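Local coordinates for ribosomal-protein-serine acetyltransferase, putative (Vibrio cholerae O1 biovar eltor, PDB 2FCK) that is a putative GNAT-family acetyltransferase that probably transfers an acetyl group to the N-terminal serine or alanine of a protein, its actual substrate being unproven, at residues Ser35-Leu38 / His39-Val42; Glu55-Ile58 / Gln59-Leu63; Val75-Arg78 / Gln79-Thr82. All coordinates share one frame; numbering follows the deposited sequence.

Running from the N terminus, the three contacts lie in series within the GNAT domain, and none nests in or crosses another. Contact 1 (35-42) is a compact turn in the connection that leaves helix 25-33. Contact 2 (55-63) sits on the next helix, 51-66, and stacks successive helical turns instead of closing a loop. Contact 3 (75-82) closes the hairpin between antiparallel strands 71-77 and 83-93. Centres are about 19 to 20 Å apart, and nearest atoms of contacts 1 and 2 about 6 Å. Helix 25-33 is shared ground: Leu38 and Val42 of contact 1 touch it, as do Phe57 and Ile58 of contact 2.

Contact 1: residues Ser35-Leu38 / His39-Val42; sequences SQTL and HQWV
Gln40 folds back over the carbonyl of Thr37, and Trp41 flanks that same oxygen. The side chains of Thr37 and Gln40 run aslant to each other. Gln40 CG sits between its own backbone N and carbonyl carbon (chi1 73°), which turns the chain toward the preceding residues and sets CG 3.1 Å from Thr37 O. Gln40 N donates to that oxygen at 3.1 Å, from well above the carbonyl plane; a second bond from Gln40 NE2 is modelled, but the position of this amide nitrogen is doubtful. Gln40 CG also lies over the centre of one face of the Trp41 ring, 3.4 Å above its plane, and Trp41 CD1 approaches Thr37 O obliquely at 3.4 Å. One residue on, Leu38 O is gripped by two amides: Trp41 N at 2.9 Å from above the carbonyl plane, and Val42 N at 3.1 Å almost in line with the C=O bond. These i to i+3 and i to i+4 bonds close successive tight turns. Leu38 CB meets Val42 CG2 at 4.2 Å on the apolar side. The His39 ring has Thr37 O over one face, and a water joins Ser35 O to His39 N. Ser35 OG starts the turn by accepting from Thr37 N and Leu38 N, an ST turn and ST motif together, while Asp107 holds both Ser35 OG and Thr37 OG1. Placed after helix 25-33, the turn presses Leu38 and Val42 onto Ile32 of that helix and Trp104 of strand 98-105, and Trp41 reaches the loop residues Asp140, Glu142 and Asn143.

Contact 2: residues Glu55-Ile58 / Gln59-Leu63; sequences EQFI and QATRL. With NO3 (nitrate ion), chain H.
One face of the Phe57 ring carries Thr61 OG1, 3.5 Å above its plane and displaced toward the rim, so that CZ is the nearest ring atom; the ring also stacks with Trp44. Farther along, the Arg62 guanidinium takes a nitrate ion at its edge, in its own plane, with NE and NH2 serving as paired donors. Both groups stand on the i to i+4 hydrogen-bond ladder of α-helix 51-66, within the GNAT domain. Phe57 and Thr61, one turn apart, cross at a slant: OG1 of Thr61 lies beside its backbone N (chi1 -60°), the rotation that points the hydroxyl back to the previous turn. There OG1 donates to Phe57 O at 2.9 Å. Thr61 N donates to the same oxygen at 3.1 Å, from the opposite face of the carbonyl plane, so this carbonyl is held from two sides; the hydroxyl's bond holds its rotation, with OG1 over the ring face. Ala60 N to Gln56 O and Arg62 N to Ile58 O continue the ladder. A water bridges Gln56 O and Gln59 OE1, linking a side-chain amide to the backbone one turn earlier. On the inner side, Phe57 and Ile58 rest on Leu28 of helix 25-33, and Glu55 and Ile58 on Ala25. The nitrate, probably left from crystallisation, accepts from Arg62 NE through O1 at 2.8 Å and from Arg62 NH2 through O3 at 2.9 Å, the latter nearly straight at 167°.

Contact 3: residues Val75-Arg78 / Gln79-Thr82; sequences VFER and QTQT
Glu77 and Thr82 pair across the mouth of this β-hairpin, where Glu77 N donates to Thr82 O at 2.9 Å. The bond is nearly straight, 167° at the hydrogen, and the donor lies only slightly tilted from the carbonyl plane. The same oxygen also receives a CA-H contact from Phe76 CA at 3.3 Å. Inside the loop, Glu77 O accepts a weak, bent bond from Gln81 N. In the carboxylate of Glu77, OE2 is satisfied by Tyr114 OH. The Glu77 chain runs extended from a CG anti to the backbone N (chi1 -173°), crossing Thr80 obliquely and bringing OE1 to the hydroxyl; the model has Thr80 OG1 donating to it, a pairing whose very short length is doubtful. Thr80 OG1 in turn accepts from Thr82 N at 3.2 Å, an ST turn, again with the hydroxyl less surely placed. Gln81 takes a left-handed conformation within the turn, and its backbone O lies 3.5 Å from Phe76 CD2 at the ring edge. Arg78 NH1 is hydrogen-bonded to Gln13 O. The hairpin joins strand 71-77 to strand 83-93, with Val75 tied to Val84 and Gly85 through backbone hydrogen bonds; on the other flank, the backbones of Phe76 and Arg78 bond to those of Gln16 and Arg14, and the Phe76 ring meets Arg18 of strand 15-18 in a cation-pi contact.

Contact 1: residues Ser35-Leu38 / His39-Val42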
loop_
_atom_site.group_PDB
_atom_site.type_symbol
_atom_site.label_atom_id
_atom_site.label_comp_id
_atom_site.label_asym_id
_atom_site.label_seq_id
_atom_site.Cartn_x
_atom_site.Cartn_y
_atom_site.Cartn_z
ATOM N N SER A 35 -25.612 -5.044 -16.609
ATOM C CA SER A 35 -24.627 -6.117 -16.477
ATOM C C SER A 35 -25.170 -7.338 -15.723
ATOM O O SER A 35 -25.713 -7.207 -14.628
ATOM C CB SER A 35 -23.386 -5.604 -15.759
ATOM O OG SER A 35 -22.545 -6.733 -15.493
ATOM N N GLN A 36 -25.017 -8.524 -16.308
ATOM C CA GLN A 36 -25.423 -9.767 -15.641
ATOM C C GLN A 36 -24.668 -9.990 -14.325
ATOM O O GLN A 36 -25.219 -10.573 -13.371
ATOM C CB GLN A 36 -25.153 -10.942 -16.581
ATOM C CG GLN A 36 -25.383 -12.320 -15.978
ATOM C CD GLN A 36 -25.281 -13.417 -17.028
ATOM O OE1 GLN A 36 -24.828 -13.179 -18.145
ATOM N NE2 GLN A 36 -25.675 -14.613 -16.666
ATOM N N THR A 37 -23.424 -9.517 -14.279
ATOM C CA THR A 37 -22.488 -9.897 -13.195
ATOM C C THR A 37 -21.866 -8.788 -12.355
ATOM O O THR A 37 -21.388 -9.071 -11.255
ATOM C CB THR A 37 -21.294 -10.724 -13.726
ATOM O OG1 THR A 37 -20.546 -9.926 -14.660
ATOM C CG2 THR A 37 -21.771 -12.005 -14.362
ATOM N N LEU A 38 -21.806 -7.548 -12.852
ATOM C CA LEU A 38 -21.127 -6.492 -12.095
ATOM C C LEU A 38 -21.633 -6.319 -10.665
ATOM O O LEU A 38 -20.828 -6.064 -9.760
ATOM C CB LEU A 38 -21.182 -5.150 -12.851
ATOM C CG LEU A 38 -20.191 -5.001 -14.019
ATOM C CD1 LEU A 38 -20.497 -3.733 -14.806
ATOM C CD2 LEU A 38 -18.782 -4.902 -13.488
ATOM N N HIS A 39 -22.941 -6.469 -10.453
ATOM C CA HIS A 39 -23.548 -6.227 -9.146
ATOM C C HIS A 39 -22.859 -7.042 -8.048
ATOM O O HIS A 39 -22.882 -6.657 -6.888
ATOM C CB HIS A 39 -25.032 -6.604 -9.163
ATOM C CG HIS A 39 -25.271 -8.055 -9.422
ATOM N ND1 HIS A 39 -25.278 -8.598 -10.693
ATOM C CD2 HIS A 39 -25.443 -9.088 -8.566
ATOM C CE1 HIS A 39 -25.492 -9.900 -10.607
ATOM N NE2 HIS A 39 -25.598 -10.222 -9.330
ATOM N N GLN A 40 -22.251 -8.159 -8.397
ATOM C CA GLN A 40 -21.730 -9.008 -7.343
ATOM C C GLN A 40 -20.318 -8.635 -6.934
ATOM O O GLN A 40 -19.858 -9.072 -5.881
ATOM C CB GLN A 40 -21.786 -10.463 -7.739
ATOM C CG GLN A 40 -20.794 -10.879 -8.757
ATOM C CD GLN A 40 -21.150 -12.232 -9.365
ATOM O OE1 GLN A 40 -21.277 -13.238 -8.655
ATOM N NE2 GLN A 40 -21.289 -12.266 -10.682
ATOM N N TRP A 41 -19.655 -7.828 -7.756
ATOM C CA TRP A 41 -18.272 -7.441 -7.536
ATOM C C TRP A 41 -18.128 -6.009 -7.050
ATOM O O TRP A 41 -17.204 -5.713 -6.318
ATOM C CB TRP A 41 -17.430 -7.620 -8.811
ATOM C CG TRP A 41 -17.577 -8.958 -9.464
ATOM C CD1 TRP A 41 -18.028 -9.212 -10.743
ATOM C CD2 TRP A 41 -17.280 -10.235 -8.889
ATOM N NE1 TRP A 41 -18.022 -10.565 -10.985
ATOM C CE2 TRP A 41 -17.577 -11.217 -9.861
ATOM C CE3 TRP A 41 -16.806 -10.648 -7.636
ATOM C CZ2 TRP A 41 -17.402 -12.598 -9.617
ATOM C CZ3 TRP A 41 -16.633 -12.013 -7.398
ATOM C CH2 TRP A 41 -16.929 -12.974 -8.389
ATOM N N VAL A 42 -18.974 -5.096 -7.528
ATOM C CA VAL A 42 -18.851 -3.706 -7.104
ATOM C C VAL A 42 -19.510 -3.601 -5.714
ATOM O O VAL A 42 -20.519 -4.271 -5.426
ATOM C CB VAL A 42 -19.382 -2.704 -8.180
ATOM C CG1 VAL A 42 -18.492 -1.506 -8.215
ATOM C CG2 VAL A 42 -19.341 -3.317 -9.584
HETATM O O HOH W 1 -24.903 -5.785 -12.470
#

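Contact 2: residues Glu55-Ile58 / Gln59-Leu63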
loop_
_atom_site.group_PDB
_atom_site.type_symbol
_atom_site.label_atom_id
_atom_site.label_comp_id
_atom_site.label_asym_id
_atom_site.label_seq_id
_atom_site.Cartn_x
_atom_site.Cartn_y
_atom_site.Cartn_z
ATOM N N GLU A 55 -25.530 8.547 -7.049
ATOM C CA GLU A 55 -25.129 9.908 -6.684
ATOM C C GLU A 55 -24.110 9.903 -5.540
ATOM O O GLU A 55 -23.085 10.563 -5.635
ATOM C CB GLU A 55 -26.339 10.770 -6.324
ATOM C CG GLU A 55 -27.166 11.191 -7.501
ATOM C CD GLU A 55 -28.455 11.871 -7.115
ATOM O OE1 GLU A 55 -28.701 12.097 -5.899
ATOM O OE2 GLU A 55 -29.228 12.199 -8.047
ATOM N N GLN A 56 -24.378 9.153 -4.468
ATOM C CA GLN A 56 -23.479 9.109 -3.305
ATOM C C GLN A 56 -22.054 8.613 -3.656
ATOM O O GLN A 56 -21.019 9.156 -3.211
ATOM C CB GLN A 56 -24.133 8.271 -2.193
ATOM C CG GLN A 56 -23.157 7.489 -1.303
ATOM C CD GLN A 56 -23.730 7.116 0.060
ATOM O OE1 GLN A 56 -24.753 7.668 0.500
ATOM N NE2 GLN A 56 -23.054 6.194 0.751
ATOM N N PHE A 57 -22.025 7.569 -4.462
ATOM C CA PHE A 57 -20.769 7.013 -4.957
ATOM C C PHE A 57 -19.989 8.003 -5.816
ATOM O O PHE A 57 -18.784 8.133 -5.669
ATOM C CB PHE A 57 -21.023 5.744 -5.756
ATOM C CG PHE A 57 -19.767 5.185 -6.384
ATOM C CD1 PHE A 57 -18.815 4.501 -5.617
ATOM C CD2 PHE A 57 -19.501 5.419 -7.719
ATOM C CE1 PHE A 57 -17.632 4.024 -6.206
ATOM C CE2 PHE A 57 -18.347 4.938 -8.302
ATOM C CZ PHE A 57 -17.405 4.242 -7.553
ATOM N N ILE A 58 -20.691 8.684 -6.727
ATOM C CA ILE A 58 -20.074 9.709 -7.546
ATOM C C ILE A 58 -19.449 10.832 -6.684
ATOM O O ILE A 58 -18.275 11.190 -6.898
ATOM C CB ILE A 58 -21.114 10.244 -8.564
ATOM C CG1 ILE A 58 -21.411 9.150 -9.627
ATOM C CG2 ILE A 58 -20.673 11.575 -9.207
ATOM C CD1 ILE A 58 -22.679 9.447 -10.442
ATOM N N GLN A 59 -20.213 11.326 -5.703
ATOM C CA GLN A 59 -19.723 12.417 -4.802
ATOM C C GLN A 59 -18.446 11.992 -4.013
ATOM O O GLN A 59 -17.471 12.767 -3.905
ATOM C CB GLN A 59 -20.826 13.065 -3.900
ATOM C CG GLN A 59 -22.195 12.362 -3.825
ATOM C CD GLN A 59 -23.145 12.857 -2.715
ATOM O OE1 GLN A 59 -22.811 12.836 -1.507
ATOM N NE2 GLN A 59 -24.356 13.294 -3.121
ATOM N N ALA A 60 -18.444 10.744 -3.542
ATOM C CA ALA A 60 -17.306 10.160 -2.824
ATOM C C ALA A 60 -16.031 10.041 -3.688
ATOM O O ALA A 60 -14.908 10.361 -3.261
ATOM C CB ALA A 60 -17.697 8.824 -2.326
ATOM N N THR A 61 -16.219 9.621 -4.928
ATOM C CA THR A 61 -15.114 9.467 -5.826
ATOM C C THR A 61 -14.487 10.822 -6.170
ATOM O O THR A 61 -13.259 10.965 -6.264
ATOM C CB THR A 61 -15.649 8.755 -7.119
ATOM O OG1 THR A 61 -16.188 7.464 -6.748
ATOM C CG2 THR A 61 -14.555 8.548 -8.118
ATOM N N ARG A 62 -15.333 11.825 -6.346
ATOM C CA ARG A 62 -14.829 13.159 -6.617
ATOM C C ARG A 62 -13.968 13.674 -5.466
ATOM O O ARG A 62 -12.907 14.281 -5.690
ATOM C CB ARG A 62 -15.983 14.129 -6.921
ATOM C CG ARG A 62 -15.454 15.535 -7.141
ATOM C CD ARG A 62 -16.508 16.619 -7.024
ATOM N NE ARG A 62 -15.845 17.933 -7.110
ATOM C CZ ARG A 62 -15.397 18.653 -6.076
ATOM N NH1 ARG A 62 -15.593 18.286 -4.798
ATOM N NH2 ARG A 62 -14.786 19.796 -6.315
ATOM N N LEU A 63 -14.430 13.423 -4.249
ATOM C CA LEU A 63 -13.756 13.927 -3.059
ATOM C C LEU A 63 -12.334 13.345 -3.103
ATOM O O LEU A 63 -11.366 14.107 -3.012
ATOM C CB LEU A 63 -14.518 13.481 -1.815
ATOM C CG LEU A 63 -14.031 13.975 -0.438
ATOM C CD1 LEU A 63 -13.681 15.466 -0.476
ATOM C CD2 LEU A 63 -15.104 13.663 0.599
HETATM N N NO3 H . -15.349 19.751 -10.101
HETATM O O1 NO3 H . -16.361 18.845 -9.736
HETATM O O2 NO3 H . -15.150 20.116 -11.450
HETATM O O3 NO3 H . -14.530 20.308 -9.116
HETATM O O HOH W 2 -20.456 11.414 -0.939
#

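Contact 3: residues Val75-Arg78 / Gln79-Thr82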
loop_
_atom_site.group_PDB
_atom_site.type_symbol
_atom_site.label_atom_id
_atom_site.label_comp_id
_atom_site.label_asym_id
_atom_site.label_seq_id
_atom_site.Cartn_x
_atom_site.Cartn_y
_atom_site.Cartn_z
ATOM N N VAL A 75 -15.040 5.329 -17.506
ATOM C CA VAL A 75 -14.565 5.087 -18.874
ATOM C C VAL A 75 -15.740 5.292 -19.818
ATOM O O VAL A 75 -16.715 4.534 -19.755
ATOM C CB VAL A 75 -13.981 3.644 -19.016
ATOM C CG1 VAL A 75 -13.501 3.359 -20.496
ATOM C CG2 VAL A 75 -12.808 3.423 -18.019
ATOM N N PHE A 76 -15.641 6.335 -20.658
ATOM C CA PHE A 76 -16.702 6.678 -21.592
ATOM C C PHE A 76 -16.284 6.445 -23.041
ATOM O O PHE A 76 -15.200 6.833 -23.454
ATOM C CB PHE A 76 -17.090 8.133 -21.432
ATOM C CG PHE A 76 -17.662 8.477 -20.096
ATOM C CD1 PHE A 76 -16.824 8.819 -19.035
ATOM C CD2 PHE A 76 -19.050 8.484 -19.899
ATOM C CE1 PHE A 76 -17.362 9.162 -17.786
ATOM C CE2 PHE A 76 -19.595 8.823 -18.637
ATOM C CZ PHE A 76 -18.755 9.161 -17.584
ATOM N N GLU A 77 -17.194 5.849 -23.809
ATOM C CA GLU A 77 -16.995 5.663 -25.230
ATOM C C GLU A 77 -17.085 7.046 -25.865
ATOM O O GLU A 77 -18.016 7.807 -25.606
ATOM C CB GLU A 77 -18.087 4.712 -25.742
ATOM C CG GLU A 77 -17.976 4.249 -27.158
ATOM C CD GLU A 77 -18.998 3.156 -27.405
ATOM O OE1 GLU A 77 -20.197 3.371 -27.096
ATOM O OE2 GLU A 77 -18.603 2.072 -27.860
ATOM N N ARG A 78 -16.081 7.402 -26.656
ATOM C CA ARG A 78 -15.912 8.777 -27.062
ATOM C C ARG A 78 -17.059 9.180 -27.992
ATOM O O ARG A 78 -17.593 10.252 -27.853
ATOM C CB ARG A 78 -14.569 8.994 -27.761
ATOM C CG ARG A 78 -13.368 8.969 -26.848
ATOM C CD ARG A 78 -12.078 9.187 -27.610
ATOM N NE ARG A 78 -11.970 10.579 -28.066
ATOM C CZ ARG A 78 -11.078 11.011 -28.957
ATOM N NH1 ARG A 78 -10.247 10.155 -29.537
ATOM N NH2 ARG A 78 -11.050 12.308 -29.294
ATOM N N GLN A 79 -17.450 8.289 -28.891
ATOM C CA GLN A 79 -18.458 8.671 -29.894
ATOM C C GLN A 79 -19.840 8.845 -29.240
ATOM O O GLN A 79 -20.484 9.877 -29.389
ATOM C CB GLN A 79 -18.458 7.653 -31.040
ATOM C CG GLN A 79 -17.469 8.045 -32.157
ATOM C CD GLN A 79 -17.136 6.911 -33.124
ATOM O OE1 GLN A 79 -17.826 5.875 -33.166
ATOM N NE2 GLN A 79 -16.067 7.101 -33.912
ATOM N N THR A 80 -20.256 7.856 -28.460
ATOM C CA THR A 80 -21.595 7.813 -27.899
ATOM C C THR A 80 -21.710 8.468 -26.520
ATOM O O THR A 80 -22.812 8.747 -26.057
ATOM C CB THR A 80 -22.033 6.363 -27.764
ATOM O OG1 THR A 80 -21.131 5.673 -26.870
ATOM C CG2 THR A 80 -22.038 5.669 -29.134
ATOM N N GLN A 81 -20.568 8.682 -25.857
ATOM C CA GLN A 81 -20.508 9.099 -24.447
ATOM C C GLN A 81 -21.164 8.100 -23.466
ATOM O O GLN A 81 -21.551 8.468 -22.349
ATOM C CB GLN A 81 -20.994 10.534 -24.245
ATOM C CG GLN A 81 -19.960 11.593 -24.590
ATOM C CD GLN A 81 -18.840 11.700 -23.567
ATOM O OE1 GLN A 81 -17.689 11.343 -23.845
ATOM N NE2 GLN A 81 -19.163 12.189 -22.394
ATOM N N THR A 82 -21.268 6.830 -23.849
ATOM C CA THR A 82 -21.817 5.896 -22.882
ATOM C C THR A 82 -20.758 5.423 -21.933
ATOM O O THR A 82 -19.624 5.246 -22.319
ATOM C CB THR A 82 -22.637 4.746 -23.461
ATOM O OG1 THR A 82 -21.983 3.488 -23.355
ATOM C CG2 THR A 82 -23.078 5.029 -24.853
#